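Local atomic coordinates of enterotoxin type A (Staphylococcus aureus, PDB entry 1SXT), a protein that acts as a superantigen and food-poisoning toxin, activating T cells by binding MHC class II molecules, partly through a zinc ion, and T-cell receptors. Residues D66-F71 against N102-M107. Sequence-based numbering, arbitrary orientation.
Sequences DLLVDF and NKTACM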
# COMPACT_ATOMS: atom_id res chain seq x y z
N ASP A 66 -17.39 -8.99 3.98
CA ASP A 66 -17.48 -7.79 3.18
C ASP A 66 -16.19 -7.02 3.33
O ASP A 66 -15.43 -7.24 4.27
CB ASP A 66 -18.68 -6.94 3.64
CG ASP A 66 -19.99 -7.74 3.69
OD1 ASP A 66 -20.29 -8.48 2.73
OD2 ASP A 66 -20.71 -7.67 4.70
N LEU A 67 -15.90 -6.19 2.33
CA LEU A 67 -14.72 -5.33 2.35
C LEU A 67 -15.25 -3.89 2.18
O LEU A 67 -16.20 -3.66 1.43
CB LEU A 67 -13.78 -5.66 1.19
CG LEU A 67 -12.54 -4.79 1.05
CD1 LEU A 67 -11.60 -5.03 2.21
CD2 LEU A 67 -11.84 -5.06 -0.23
N LEU A 68 -14.67 -2.94 2.90
CA LEU A 68 -15.11 -1.55 2.80
C LEU A 68 -13.96 -0.66 2.32
O LEU A 68 -13.06 -0.33 3.09
CB LEU A 68 -15.62 -1.10 4.16
CG LEU A 68 -16.69 -0.02 4.21
CD1 LEU A 68 -17.99 -0.55 3.64
CD2 LEU A 68 -16.87 0.42 5.66
N VAL A 69 -13.96 -0.32 1.04
CA VAL A 69 -12.91 0.49 0.44
C VAL A 69 -13.25 1.96 0.59
O VAL A 69 -14.23 2.43 0.03
CB VAL A 69 -12.73 0.15 -1.05
CG1 VAL A 69 -11.54 0.86 -1.61
CG2 VAL A 69 -12.53 -1.35 -1.23
N ASP A 70 -12.41 2.68 1.33
CA ASP A 70 -12.60 4.10 1.59
C ASP A 70 -11.70 4.89 0.68
O ASP A 70 -10.59 4.45 0.37
CB ASP A 70 -12.20 4.40 3.04
CG ASP A 70 -12.57 5.80 3.49
OD1 ASP A 70 -13.72 5.99 3.93
OD2 ASP A 70 -11.72 6.70 3.47
N PHE A 71 -12.17 6.06 0.26
CA PHE A 71 -11.40 6.95 -0.62
C PHE A 71 -11.61 8.35 -0.11
O PHE A 71 -12.48 8.59 0.70
CB PHE A 71 -11.91 6.92 -2.07
CG PHE A 71 -12.18 5.55 -2.63
CD1 PHE A 71 -11.18 4.85 -3.28
CD2 PHE A 71 -13.45 5.01 -2.59
CE1 PHE A 71 -11.45 3.62 -3.88
CE2 PHE A 71 -13.73 3.79 -3.19
CZ PHE A 71 -12.73 3.10 -3.84
N ASN A 102 -18.34 -8.05 12.91
CA ASN A 102 -16.99 -8.61 12.86
C ASN A 102 -16.95 -9.37 11.56
O ASN A 102 -16.51 -10.51 11.50
CB ASN A 102 -16.75 -9.59 14.03
CG ASN A 102 -15.33 -10.20 14.03
OD1 ASN A 102 -14.35 -9.53 14.40
ND2 ASN A 102 -15.22 -11.47 13.62
N LYS A 103 -17.46 -8.74 10.51
CA LYS A 103 -17.50 -9.38 9.20
C LYS A 103 -17.03 -8.44 8.10
O LYS A 103 -16.81 -8.87 6.97
CB LYS A 103 -18.93 -9.87 8.92
CG LYS A 103 -19.44 -10.91 9.92
CD LYS A 103 -18.66 -12.23 9.77
CE LYS A 103 -19.06 -13.26 10.83
NZ LYS A 103 -20.54 -13.47 10.91
N THR A 104 -16.90 -7.15 8.40
CA THR A 104 -16.45 -6.22 7.39
C THR A 104 -15.03 -5.82 7.70
O THR A 104 -14.69 -5.50 8.84
CB THR A 104 -17.35 -4.99 7.30
OG1 THR A 104 -18.71 -5.39 7.06
CG2 THR A 104 -16.88 -4.09 6.17
N ALA A 105 -14.18 -5.99 6.70
CA ALA A 105 -12.77 -5.66 6.76
C ALA A 105 -12.66 -4.32 6.05
O ALA A 105 -13.60 -3.91 5.36
CB ALA A 105 -11.95 -6.71 6.04
N CYS A 106 -11.51 -3.68 6.14
CA CYS A 106 -11.34 -2.37 5.53
C CYS A 106 -10.08 -2.20 4.73
O CYS A 106 -9.04 -2.72 5.09
CB CYS A 106 -11.34 -1.30 6.61
SG CYS A 106 -12.86 -1.05 7.42
N MET A 107 -10.17 -1.32 3.75
CA MET A 107 -9.07 -1.00 2.87
C MET A 107 -9.27 0.43 2.41
O MET A 107 -10.39 0.96 2.47
CB MET A 107 -9.07 -1.95 1.67
CG MET A 107 -7.98 -1.68 0.64
SD MET A 107 -7.75 -3.00 -0.54
CE MET A 107 -9.25 -2.88 -1.41
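Asp66 to Val69 pair in parallel register with Thr104 to Met107, the strand axes coming within 4.5 Å at 28° and five N-H...O=C bonds passing between them. Donors come from both strands: Asp66 N, Leu68 N and Asp70 N reach the carbonyls of Lys103, Ala105 and Met107, while Ala105 N and Met107 N return to Asp66 O and Leu68 O. The straightest joins Ala105 N to Asp66 O, 3.0 Å long with 172° at the hydrogen. Met107 N instead meets Leu68 O from above the carbonyl plane, at 3.1 Å.

One face carries Leu67, Val69, Ala105 and Met107. With CG anti to the backbone N (chi1 178°) and a bend only at chi3, Met107 extends from the sheet and brings its terminal methyl against two neighbours: CE is 3.6 Å from both Leu67 CD2 and Val69 CG2. Leu67 CD1, the other branch, lies 4.2 Å from Ala105 CB. Strands 66-70 and 104-113 form the parallel pair of the mixed sheet in the OB-fold domain; strand 51-54 runs antiparallel along the far edge of 66-70, where Phe54 and Ile52 make backbone hydrogen bonds with Leu67 and Val69.

On the reverse face, Thr104 CG2 packs 3.8 Å from Leu68 CB, whereas its OG1 is hydrogen-bonded to Thr100 O. The Asp66 side chain crosses that of Thr104 without a hydrogen bond between them, its carboxylate being held by Gly56 N and Thr100 OG1. Further along this face, Cys106 SG sits 4.3 Å from Leu68 CB and closes the disulfide with Cys96, tying strand 104-113 to the preceding loop.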